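Local structure of prolyl-ACP dehydrogenase (Oscillatoria sp., 4IRN) at residues E296-Y301 / I372-A377; G289-L294 / E362-S367; D62-D67 / L386-R391; F54-L59 / L111-K116. The protein probably catalyses the FAD-dependent oxidation of a prolyl group carried on an acyl carrier protein, a step in the biosynthesis of the cyanotoxin anatoxin-a. All coordinates share one frame; numbering follows the deposited sequence.

Contact 1. Residues E296-Y301 / I372-A377. With FAD (flavin-adenine dinucleotide), chain J.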
# COMPACT_ATOMS: atom_id res chain seq x y z
N GLU A 296 -7.07 -7.79 20.65
CA GLU A 296 -7.47 -8.92 21.50
C GLU A 296 -8.90 -9.38 21.19
O GLU A 296 -9.19 -10.59 21.21
CB GLU A 296 -7.32 -8.59 23.00
CG GLU A 296 -5.95 -8.14 23.49
CD GLU A 296 -5.85 -7.78 24.97
OE1 GLU A 296 -6.90 -7.72 25.65
OE2 GLU A 296 -4.73 -7.47 25.42
N GLN A 297 -9.79 -8.43 20.87
CA GLN A 297 -11.18 -8.70 20.51
C GLN A 297 -11.26 -9.45 19.19
O GLN A 297 -12.07 -10.37 19.05
CB GLN A 297 -11.98 -7.41 20.42
CG GLN A 297 -12.63 -7.05 21.75
CD GLN A 297 -13.43 -5.77 21.73
OE1 GLN A 297 -13.74 -5.20 20.68
NE2 GLN A 297 -13.75 -5.28 22.92
N SER A 298 -10.39 -9.06 18.23
CA SER A 298 -10.33 -9.67 16.90
C SER A 298 -9.68 -11.06 16.94
O SER A 298 -10.15 -11.95 16.22
CB SER A 298 -9.63 -8.76 15.91
OG SER A 298 -10.32 -7.52 15.77
N ILE A 299 -8.63 -11.26 17.80
CA ILE A 299 -7.98 -12.57 18.00
C ILE A 299 -9.05 -13.54 18.52
O ILE A 299 -9.23 -14.61 17.95
CB ILE A 299 -6.70 -12.55 18.91
CG1 ILE A 299 -5.57 -11.74 18.26
CG2 ILE A 299 -6.22 -13.98 19.20
CD1 ILE A 299 -4.46 -11.29 19.20
N ARG A 300 -9.79 -13.13 19.59
CA ARG A 300 -10.87 -13.91 20.18
C ARG A 300 -11.86 -14.38 19.11
O ARG A 300 -12.19 -15.56 19.07
CB ARG A 300 -11.61 -13.11 21.27
CG ARG A 300 -10.92 -13.13 22.63
CD ARG A 300 -11.78 -12.50 23.71
NE ARG A 300 -11.07 -11.43 24.43
CZ ARG A 300 -11.54 -10.20 24.59
NH1 ARG A 300 -12.69 -9.84 24.04
NH2 ARG A 300 -10.82 -9.29 25.24
N TYR A 301 -12.31 -13.45 18.23
CA TYR A 301 -13.26 -13.75 17.15
C TYR A 301 -12.66 -14.68 16.08
O TYR A 301 -13.34 -15.60 15.61
CB TYR A 301 -13.80 -12.46 16.51
CG TYR A 301 -15.05 -12.71 15.70
CD1 TYR A 301 -16.30 -12.77 16.31
CD2 TYR A 301 -14.98 -12.89 14.31
CE1 TYR A 301 -17.45 -13.01 15.56
CE2 TYR A 301 -16.13 -13.13 13.56
CZ TYR A 301 -17.36 -13.19 14.19
OH TYR A 301 -18.52 -13.42 13.49
N ILE A 372 -13.23 -4.77 11.46
CA ILE A 372 -14.55 -4.88 10.83
C ILE A 372 -14.49 -6.01 9.77
O ILE A 372 -15.44 -6.81 9.68
CB ILE A 372 -15.01 -3.51 10.24
CG1 ILE A 372 -15.24 -2.47 11.36
CG2 ILE A 372 -16.28 -3.67 9.36
CD1 ILE A 372 -15.21 -1.04 10.92
N GLU A 373 -13.38 -6.10 9.01
CA GLU A 373 -13.16 -7.12 7.98
C GLU A 373 -13.14 -8.53 8.56
O GLU A 373 -13.84 -9.39 8.03
CB GLU A 373 -11.89 -6.84 7.18
CG GLU A 373 -12.01 -5.69 6.20
CD GLU A 373 -10.69 -5.10 5.71
OE1 GLU A 373 -9.62 -5.69 6.00
OE2 GLU A 373 -10.73 -4.04 5.06
N ILE A 374 -12.38 -8.75 9.65
CA ILE A 374 -12.27 -10.03 10.37
C ILE A 374 -13.66 -10.55 10.81
O ILE A 374 -13.94 -11.74 10.67
CB ILE A 374 -11.25 -9.92 11.56
CG1 ILE A 374 -9.81 -9.74 11.04
CG2 ILE A 374 -11.33 -11.10 12.53
CD1 ILE A 374 -8.88 -9.00 11.98
N HIS A 375 -14.53 -9.64 11.31
CA HIS A 375 -15.89 -9.95 11.78
C HIS A 375 -16.92 -10.16 10.64
O HIS A 375 -18.00 -10.69 10.90
CB HIS A 375 -16.38 -8.90 12.78
CG HIS A 375 -15.67 -8.95 14.10
ND1 HIS A 375 -14.37 -8.49 14.24
CD2 HIS A 375 -16.12 -9.35 15.31
CE1 HIS A 375 -14.07 -8.66 15.51
NE2 HIS A 375 -15.09 -9.16 16.20
N GLY A 376 -16.57 -9.76 9.42
CA GLY A 376 -17.45 -9.88 8.26
C GLY A 376 -18.60 -8.90 8.33
O GLY A 376 -18.42 -7.78 8.81
N ALA A 377 -19.80 -9.31 7.86
CA ALA A 377 -21.01 -8.47 7.89
C ALA A 377 -21.37 -8.09 9.32
O ALA A 377 -21.91 -7.00 9.55
CB ALA A 377 -22.17 -9.19 7.25
PA FAD J . -17.87 -15.17 7.62
O1A FAD J . -18.11 -16.46 6.93
O2A FAD J . -18.35 -15.02 9.07
O5B FAD J . -16.34 -14.75 7.52
C5B FAD J . -15.57 -14.40 8.69
C4B FAD J . -14.30 -13.83 8.13
O4B FAD J . -13.40 -14.90 7.78
C3B FAD J . -14.52 -12.98 6.87
O3B FAD J . -14.07 -11.66 7.09
C2B FAD J . -13.76 -13.69 5.74
O2B FAD J . -12.86 -12.77 5.16
C1B FAD J . -12.94 -14.78 6.45
N9A FAD J . -13.03 -16.09 5.82
C8A FAD J . -14.04 -17.01 5.94
N7A FAD J . -13.89 -18.08 5.20
C5A FAD J . -12.68 -17.86 4.54
C6A FAD J . -11.95 -18.63 3.61
N6A FAD J . -12.36 -19.79 3.11
N1A FAD J . -10.77 -18.13 3.17
C2A FAD J . -10.38 -16.94 3.63
N3A FAD J . -10.99 -16.13 4.50
C4A FAD J . -12.14 -16.64 4.92
N1 FAD J . -27.04 -12.66 2.30
C2 FAD J . -28.17 -13.20 1.69
O2 FAD J . -28.30 -14.40 1.50
N3 FAD J . -29.19 -12.37 1.28
C4 FAD J . -29.21 -11.00 1.41
O4 FAD J . -30.18 -10.36 1.01
C4X FAD J . -28.02 -10.43 2.07
N5 FAD J . -27.98 -9.13 2.26
C5X FAD J . -26.87 -8.61 2.92
C6 FAD J . -26.81 -7.23 3.12
C7 FAD J . -25.73 -6.63 3.76
C7M FAD J . -25.68 -5.13 3.91
C8 FAD J . -24.67 -7.45 4.24
C8M FAD J . -23.49 -6.85 4.95
C9 FAD J . -24.74 -8.82 4.04
C9A FAD J . -25.81 -9.42 3.39
N10 FAD J . -25.90 -10.82 3.17
C10 FAD J . -26.98 -11.35 2.49
C1' FAD J . -24.86 -11.71 3.73
C2' FAD J . -23.51 -11.41 3.09
O2' FAD J . -23.41 -12.04 1.82
C3' FAD J . -22.36 -11.81 4.02
O3' FAD J . -21.65 -10.67 4.49
C4' FAD J . -21.39 -12.85 3.45
O4' FAD J . -22.16 -14.03 3.24
C5' FAD J . -20.24 -13.12 4.39
O5' FAD J . -20.89 -13.25 5.68
P FAD J . -20.06 -13.44 6.98
O1P FAD J . -19.36 -12.22 7.41
O2P FAD J . -21.12 -14.19 7.77
O3P FAD J . -18.83 -14.40 6.65
O HOH W 1 -18.69 -13.24 10.94
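Tyr301 lies on the imidazole of His375 in an offset stack, and its hydroxyl, beyond the overlap, reaches the FAD through water 1. The ring centroids are 4.2 Å apart and the planes differ by 23°; Tyr301 CG meets His375 CD2 at 3.5 Å, near the rim of both rings. With CG anti to the backbone N (chi1 -163°), the phenol leans across to segment 372-377. Water 1 lies in the plane of the Tyr301 ring: it accepts from Tyr301 OH (2.6 Å) and donates to His375 O and to FAD O2A. The in-plane edge of the imidazole faces Ser298, whose OG is 3.9 Å from His375 CE1; both side chains bond within their own helices, Ser298 OG to Leu294 O and His375 ND1 to Ala371 O. Beside the stack, Ser298 CB packs on Ile374 CD1 at 4.0 Å. Past the helix end, Gly376 has positive phi (71°), and Ala377 N then bonds to FAD O1P at 3.0 Å. A second subunit supplies further FAD bonds, from His160 O and Ser169 OG among others. A cofactor held at the end of a helix and shared between subunits is characteristic of the FAD site of the acyl-CoA dehydrogenase fold.

Contact 2. Residues G289-L294 / E362-S367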
# COMPACT_ATOMS: atom_id res chain seq x y z
N GLY A 289 -4.17 2.32 23.19
CA GLY A 289 -4.90 1.45 24.11
C GLY A 289 -6.11 0.82 23.45
O GLY A 289 -6.36 -0.38 23.63
N THR A 290 -6.85 1.63 22.65
CA THR A 290 -8.02 1.22 21.87
C THR A 290 -7.59 0.16 20.84
O THR A 290 -8.29 -0.83 20.65
CB THR A 290 -8.65 2.45 21.20
OG1 THR A 290 -8.94 3.44 22.20
CG2 THR A 290 -9.90 2.13 20.40
N MET A 291 -6.42 0.38 20.20
CA MET A 291 -5.83 -0.52 19.22
C MET A 291 -5.51 -1.88 19.86
O MET A 291 -5.72 -2.91 19.21
CB MET A 291 -4.56 0.09 18.62
CG MET A 291 -4.82 1.27 17.67
SD MET A 291 -3.32 2.14 17.15
CE MET A 291 -2.64 0.95 16.04
N GLU A 292 -5.04 -1.87 21.13
CA GLU A 292 -4.74 -3.08 21.90
C GLU A 292 -6.04 -3.85 22.19
O GLU A 292 -6.05 -5.07 22.08
CB GLU A 292 -4.00 -2.75 23.20
CG GLU A 292 -3.31 -3.94 23.85
CD GLU A 292 -2.51 -3.64 25.10
OE1 GLU A 292 -1.56 -2.82 25.03
OE2 GLU A 292 -2.81 -4.24 26.16
N ARG A 293 -7.14 -3.12 22.53
CA ARG A 293 -8.45 -3.72 22.80
C ARG A 293 -9.03 -4.41 21.57
O ARG A 293 -9.48 -5.55 21.67
CB ARG A 293 -9.45 -2.70 23.40
CG ARG A 293 -10.81 -3.35 23.78
CD ARG A 293 -11.79 -2.40 24.43
NE ARG A 293 -12.28 -1.38 23.50
CZ ARG A 293 -11.96 -0.09 23.57
NH1 ARG A 293 -11.16 0.35 24.53
NH2 ARG A 293 -12.44 0.76 22.68
N LEU A 294 -8.99 -3.73 20.41
CA LEU A 294 -9.48 -4.28 19.14
C LEU A 294 -8.68 -5.46 18.64
O LEU A 294 -9.24 -6.32 17.98
CB LEU A 294 -9.58 -3.21 18.04
CG LEU A 294 -10.35 -1.91 18.34
CD1 LEU A 294 -10.21 -0.95 17.18
CD2 LEU A 294 -11.82 -2.17 18.67
N GLU A 362 -3.14 7.07 11.28
CA GLU A 362 -3.33 6.20 10.13
C GLU A 362 -3.36 4.73 10.52
O GLU A 362 -4.11 3.96 9.92
CB GLU A 362 -2.26 6.44 9.07
CG GLU A 362 -2.45 7.74 8.31
CD GLU A 362 -1.30 8.15 7.41
OE1 GLU A 362 -0.29 7.41 7.28
OE2 GLU A 362 -1.43 9.22 6.78
N ALA A 363 -2.53 4.34 11.50
CA ALA A 363 -2.46 3.00 12.05
C ALA A 363 -3.81 2.63 12.69
O ALA A 363 -4.31 1.52 12.48
CB ALA A 363 -1.36 2.93 13.08
N TRP A 364 -4.41 3.59 13.43
CA TRP A 364 -5.69 3.44 14.09
C TRP A 364 -6.84 3.18 13.11
O TRP A 364 -7.62 2.26 13.32
CB TRP A 364 -6.00 4.66 14.99
CG TRP A 364 -7.13 4.46 15.97
CD1 TRP A 364 -7.68 3.27 16.37
CD2 TRP A 364 -7.82 5.49 16.68
NE1 TRP A 364 -8.69 3.51 17.27
CE2 TRP A 364 -8.79 4.85 17.49
CE3 TRP A 364 -7.72 6.89 16.70
CZ2 TRP A 364 -9.66 5.57 18.32
CZ3 TRP A 364 -8.58 7.61 17.53
CH2 TRP A 364 -9.52 6.95 18.34
N VAL A 365 -6.93 3.99 12.03
CA VAL A 365 -7.96 3.88 11.00
C VAL A 365 -7.89 2.53 10.31
O VAL A 365 -8.90 1.85 10.17
CB VAL A 365 -7.88 5.08 10.00
CG1 VAL A 365 -8.69 4.82 8.73
CG2 VAL A 365 -8.32 6.38 10.65
N GLN A 366 -6.68 2.13 9.91
CA GLN A 366 -6.37 0.89 9.24
C GLN A 366 -6.72 -0.33 10.07
O GLN A 366 -7.36 -1.25 9.55
CB GLN A 366 -4.91 0.88 8.76
CG GLN A 366 -4.57 -0.21 7.74
CD GLN A 366 -5.47 -0.28 6.54
OE1 GLN A 366 -5.63 0.70 5.79
NE2 GLN A 366 -6.03 -1.46 6.30
N SER A 367 -6.33 -0.34 11.37
CA SER A 367 -6.62 -1.44 12.30
C SER A 367 -8.12 -1.58 12.56
O SER A 367 -8.61 -2.71 12.68
CB SER A 367 -5.85 -1.27 13.59
OG SER A 367 -4.45 -1.37 13.37
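Thr290 and Met291 pack on Ala363, Trp364 and Ser367 in a buried, largely apolar contact between helices 285-304 and 350-375. The axes of the short segments approach to 10.3 Å, with their N-to-C directions 22° apart, so these two segments run nearly parallel; Met291 and Trp364 have the nearest CA atoms, at 6.5 Å. Met291 carries most of the join. Its chain is bent at the last torsion (chi3 73°), which turns the methyl group toward the other helix. CE reaches Ala363 CB at 3.8 Å and also comes to within 4.0 Å of Ser367 OG, while the CG methylene sits 3.7 Å from Trp364 CD1. The sulfur makes an oblique Met-aromatic contact, with SD 5.2 Å from the centroid of the five-membered ring of Trp364 and 47° off its normal. These two helices belong to the helical C-terminal domain of the acyl-CoA dehydrogenase fold, where helices 316-344 and 386-395 also flank the pair: Met291 touches Leu329 of the former and Trp364 touches Ala393 of the latter. The indole, its CG anti to the backbone N, extends past Met291 to the preceding residue on that helix. There the methyl CG2 of Thr290 approaches Trp364 NE1 to 3.6 Å, again at a slant to the ring. Ser367 OG, at the Met291 end, is hydrogen-bonded to Arg328 NH1 of helix 316-344.

Contact 3. Residues D62-D67 / L386-R391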
# COMPACT_ATOMS: atom_id res chain seq x y z
N ASP A 62 -24.17 4.08 28.03
CA ASP A 62 -24.99 3.53 26.96
C ASP A 62 -24.43 4.14 25.69
O ASP A 62 -25.01 5.09 25.14
CB ASP A 62 -26.46 3.90 27.17
CG ASP A 62 -27.46 3.21 26.23
OD1 ASP A 62 -27.02 2.48 25.31
OD2 ASP A 62 -28.68 3.44 26.40
N LEU A 63 -23.24 3.64 25.28
CA LEU A 63 -22.49 4.16 24.14
C LEU A 63 -23.17 4.16 22.79
O LEU A 63 -22.94 5.07 22.02
CB LEU A 63 -21.08 3.58 24.03
CG LEU A 63 -19.93 4.52 24.36
CD1 LEU A 63 -18.63 3.87 24.00
CD2 LEU A 63 -20.02 5.86 23.62
N ILE A 64 -24.02 3.15 22.50
CA ILE A 64 -24.76 3.11 21.24
C ILE A 64 -25.72 4.33 21.20
O ILE A 64 -25.76 5.04 20.19
CB ILE A 64 -25.47 1.74 21.00
CG1 ILE A 64 -24.43 0.59 20.85
CG2 ILE A 64 -26.43 1.81 19.79
CD1 ILE A 64 -24.94 -0.81 21.06
N LYS A 65 -26.40 4.61 22.34
CA LYS A 65 -27.32 5.73 22.50
C LYS A 65 -26.61 7.10 22.50
O LYS A 65 -27.05 7.99 21.77
CB LYS A 65 -28.15 5.56 23.78
CG LYS A 65 -29.21 6.63 23.99
CD LYS A 65 -29.69 6.66 25.42
CE LYS A 65 -30.90 7.54 25.57
NZ LYS A 65 -32.14 6.85 25.12
N ASN A 66 -25.54 7.27 23.32
CA ASN A 66 -24.77 8.52 23.41
C ASN A 66 -24.16 8.93 22.06
O ASN A 66 -24.16 10.12 21.72
CB ASN A 66 -23.66 8.41 24.47
CG ASN A 66 -24.10 8.57 25.90
OD1 ASN A 66 -25.25 8.30 26.27
ND2 ASN A 66 -23.17 8.98 26.76
N ASP A 67 -23.66 7.94 21.30
CA ASP A 67 -23.09 8.19 19.98
C ASP A 67 -24.19 8.63 19.00
O ASP A 67 -24.01 9.63 18.30
CB ASP A 67 -22.36 6.94 19.47
CG ASP A 67 -21.81 7.10 18.07
OD1 ASP A 67 -20.71 7.68 17.92
OD2 ASP A 67 -22.49 6.66 17.12
N LEU A 386 -17.92 -2.00 16.53
CA LEU A 386 -16.63 -1.87 15.81
C LEU A 386 -16.69 -0.74 14.79
O LEU A 386 -15.67 -0.12 14.49
CB LEU A 386 -16.23 -3.19 15.14
CG LEU A 386 -15.90 -4.36 16.05
CD1 LEU A 386 -15.83 -5.63 15.28
CD2 LEU A 386 -14.60 -4.14 16.80
N GLU A 387 -17.92 -0.50 14.25
CA GLU A 387 -18.18 0.53 13.25
C GLU A 387 -17.93 1.94 13.83
O GLU A 387 -17.28 2.76 13.18
CB GLU A 387 -19.60 0.36 12.65
CG GLU A 387 -20.78 0.59 13.59
CD GLU A 387 -21.48 1.93 13.44
OE1 GLU A 387 -21.26 2.60 12.41
OE2 GLU A 387 -22.25 2.31 14.35
N ARG A 388 -18.38 2.19 15.09
CA ARG A 388 -18.19 3.45 15.80
C ARG A 388 -16.69 3.72 15.98
O ARG A 388 -16.24 4.85 15.77
CB ARG A 388 -18.90 3.41 17.16
CG ARG A 388 -18.70 4.66 18.01
CD ARG A 388 -19.45 4.63 19.33
NE ARG A 388 -18.98 3.58 20.24
CZ ARG A 388 -19.70 2.52 20.60
NH1 ARG A 388 -20.94 2.37 20.14
NH2 ARG A 388 -19.20 1.62 21.43
N GLU A 389 -15.91 2.67 16.34
CA GLU A 389 -14.46 2.74 16.52
C GLU A 389 -13.79 3.35 15.29
O GLU A 389 -12.98 4.27 15.45
CB GLU A 389 -13.86 1.35 16.84
CG GLU A 389 -14.35 0.71 18.13
CD GLU A 389 -14.01 1.41 19.44
OE1 GLU A 389 -13.05 2.22 19.46
OE2 GLU A 389 -14.71 1.16 20.45
N LEU A 390 -14.17 2.89 14.06
CA LEU A 390 -13.64 3.41 12.79
C LEU A 390 -14.05 4.87 12.57
O LEU A 390 -13.19 5.69 12.21
CB LEU A 390 -14.05 2.54 11.58
CG LEU A 390 -13.60 3.03 10.19
CD1 LEU A 390 -12.07 3.10 10.05
CD2 LEU A 390 -14.19 2.15 9.09
N ARG A 391 -15.35 5.20 12.80
CA ARG A 391 -15.91 6.55 12.67
C ARG A 391 -15.14 7.54 13.55
O ARG A 391 -14.84 8.65 13.10
CB ARG A 391 -17.40 6.57 13.01
CG ARG A 391 -18.30 5.92 11.95
CD ARG A 391 -19.77 6.29 12.12
NE ARG A 391 -20.43 5.49 13.17
CZ ARG A 391 -20.69 5.93 14.40
NH1 ARG A 391 -20.37 7.17 14.75
NH2 ARG A 391 -21.28 5.14 15.28
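Asp67 and Arg391 join in a salt bridge that forms the tight part of this contact. The guanidinium grips the carboxylate end-on: NH2 reaches Asp67 OD2 at 2.7 Å, and NH1 reaches Asp67 OD1 at 3.2 Å. The two bonds differ in quality. NH1 to OD1 is the straighter, at 163°, and uses the syn lone pair of OD1; NH2 meets OD2 from above the carboxylate plane, and the two flat groups are turned 43° against each other. Arg391 is also clamped side-on by Glu387, one turn back on its own helix, through NE to Glu387 OE1 at 3.1 Å and NH2 to Glu387 OE2, with both acceptors in the guanidinium plane. Two carboxylates and the carbonyl of Met239, which accepts from NH1, therefore fix the rotation of the group. Arg388 provides the looser part. Its chain bends at chi3 and slides past Asp67, with CD 3.6 Å from OD1, then lays one face of its guanidinium over Leu63 CB. Leu63 CD1 touches Arg388 NH2 at 3.5 Å. Toward the partly exposed Ile64 the fit relaxes: CG1 stays 4.0 Å from Arg388 NH1, and Asp62 and Lys65 on that side are exposed. Segments 63-67 and 386-391 run at 40° to each other, and the salt bridge fastens short helix 63-69 to helix 386-395, joining the N- and C-terminal domains; on the latter helix Leu386 packs on helices 285-304 and 350-375, and Tyr380 of a second subunit bonds to Arg391 O.

Contact 4. Residues F54-L59 / L111-K116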
# COMPACT_ATOMS: atom_id res chain seq x y z
N PHE A 54 -10.75 1.08 36.93
CA PHE A 54 -11.59 2.27 37.16
C PHE A 54 -12.47 2.56 35.95
O PHE A 54 -13.68 2.75 36.09
CB PHE A 54 -10.69 3.50 37.50
CG PHE A 54 -11.27 4.87 37.20
CD1 PHE A 54 -12.20 5.45 38.05
CD2 PHE A 54 -10.83 5.60 36.09
CE1 PHE A 54 -12.73 6.72 37.77
CE2 PHE A 54 -11.36 6.87 35.82
CZ PHE A 54 -12.30 7.42 36.67
N ALA A 55 -11.85 2.55 34.74
CA ALA A 55 -12.52 2.79 33.45
C ALA A 55 -13.53 1.70 33.11
O ALA A 55 -14.58 2.01 32.54
CB ALA A 55 -11.48 2.93 32.34
N GLN A 56 -13.22 0.44 33.44
CA GLN A 56 -14.09 -0.70 33.17
C GLN A 56 -15.26 -0.78 34.14
O GLN A 56 -16.31 -1.30 33.75
CB GLN A 56 -13.30 -2.01 33.19
CG GLN A 56 -12.48 -2.25 31.92
CD GLN A 56 -11.63 -3.50 31.99
OE1 GLN A 56 -11.30 -4.02 33.07
NE2 GLN A 56 -11.22 -3.97 30.82
N GLN A 57 -15.09 -0.30 35.40
CA GLN A 57 -16.13 -0.39 36.44
C GLN A 57 -16.98 0.86 36.62
O GLN A 57 -18.21 0.76 36.69
CB GLN A 57 -15.52 -0.82 37.78
CG GLN A 57 -15.03 -2.27 37.82
CD GLN A 57 -13.96 -2.53 38.86
OE1 GLN A 57 -13.48 -1.63 39.56
NE2 GLN A 57 -13.54 -3.78 38.96
N SER A 58 -16.35 2.04 36.75
CA SER A 58 -17.06 3.29 37.01
C SER A 58 -17.23 4.26 35.83
O SER A 58 -17.59 5.42 36.06
CB SER A 58 -16.52 3.99 38.25
OG SER A 58 -15.11 4.14 38.19
N LEU A 59 -17.05 3.79 34.59
CA LEU A 59 -17.24 4.66 33.41
C LEU A 59 -18.29 4.13 32.42
O LEU A 59 -18.49 4.73 31.36
CB LEU A 59 -15.91 4.98 32.69
CG LEU A 59 -14.85 5.83 33.41
CD1 LEU A 59 -13.69 6.10 32.49
CD2 LEU A 59 -15.41 7.15 33.87
N LEU A 111 -6.13 3.93 29.92
CA LEU A 111 -7.43 4.59 29.88
C LEU A 111 -8.14 4.28 28.56
O LEU A 111 -9.33 3.98 28.59
CB LEU A 111 -7.28 6.12 30.10
CG LEU A 111 -8.58 6.96 30.17
CD1 LEU A 111 -9.49 6.54 31.34
CD2 LEU A 111 -8.27 8.44 30.27
N GLY A 112 -7.41 4.33 27.44
CA GLY A 112 -7.94 4.03 26.11
C GLY A 112 -8.41 2.60 25.97
O GLY A 112 -9.42 2.36 25.30
N TYR A 113 -7.71 1.65 26.61
CA TYR A 113 -8.05 0.24 26.61
C TYR A 113 -9.33 -0.01 27.44
O TYR A 113 -10.22 -0.75 26.99
CB TYR A 113 -6.86 -0.61 27.13
CG TYR A 113 -7.15 -2.10 27.25
CD1 TYR A 113 -7.80 -2.62 28.37
CD2 TYR A 113 -6.83 -2.98 26.22
CE1 TYR A 113 -8.13 -3.98 28.45
CE2 TYR A 113 -7.10 -4.34 26.32
CZ TYR A 113 -7.74 -4.84 27.44
OH TYR A 113 -8.10 -6.17 27.48
N GLY A 114 -9.41 0.59 28.63
CA GLY A 114 -10.53 0.45 29.55
C GLY A 114 -11.77 1.26 29.24
O GLY A 114 -12.88 0.84 29.61
N CYS A 115 -11.61 2.43 28.62
CA CYS A 115 -12.71 3.34 28.28
C CYS A 115 -13.03 3.26 26.79
O CYS A 115 -12.15 3.47 25.96
CB CYS A 115 -12.39 4.77 28.71
SG CYS A 115 -13.75 5.94 28.47
N LYS A 116 -14.30 2.94 26.47
CA LYS A 116 -14.75 2.79 25.08
C LYS A 116 -15.20 4.12 24.45
O LYS A 116 -15.30 4.22 23.23
CB LYS A 116 -15.86 1.73 24.99
CG LYS A 116 -15.39 0.28 25.16
CD LYS A 116 -16.54 -0.69 25.01
CE LYS A 116 -16.09 -2.12 24.95
NZ LYS A 116 -17.24 -3.06 24.91
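The amide of Gln56 and the ring of Tyr113 are the flat groups that meet here, with planes 50° apart. The approach is oblique: Gln56 NE2 comes to 3.9 Å from Tyr113 CE1. Gln56 is extended beyond CG (chi2 176°), which carries its amide along the outside of the contact to the ring. The ring is steadied at its far end, where Tyr113 OH is hydrogen-bonded to Glu296. A third flat group, the Phe54 ring, takes little part across the two segments and stacks instead on Phe83.

The closest fit lies further in, where Ala55 faces Gly114 and the two CA atoms are 5.0 Å apart. Gly114 has no side chain, and Ala55 CB rests directly on its backbone, 3.5 Å from Gly114 C. The same methyl also meets Leu111 CD1 and Cys115 CB, each at 4.2 Å, so it is held among three residues of the partner segment. Deeper still, Leu59 CD1 packs on Cys115 SG at 4.0 Å and also touches Leu111 CD1. Cys115 SG stands anti to the backbone N (chi1 -175°), in position for that contact. Around this apolar side, Leu59 reaches Ala76 and Cys80 of helix 74-83, and Leu111 reaches Met124 of helix 118-138. Helices 42-58 and 101-114 thus meet near their C-terminal ends through a close alanine-to-glycine approach within the all-helical N-terminal domain of the acyl-CoA dehydrogenase fold.

Contact 4 closes first along the chain, in the N-terminal domain; contacts 1 and 2 lie in the C-terminal domain, and contact 3 spans both. Contacts 1 and 2, centres about 13 Å apart, are successive levels of one helix pair, 285-304 with 350-375, inside the loop closed by contact 3. The centre of contact 3 lies about 16 Å and 15 Å from those of contacts 1 and 2; contact 4's is about 15 Å from contact 3's and 21 Å from contact 1's. Arg293 of contact 2 ties the domains together through Glu389 and the carbonyls of Gly112 and Tyr113. One FAD lies at contact 1, a second about 10 to 12 Å from side chains of contacts 2 and 3.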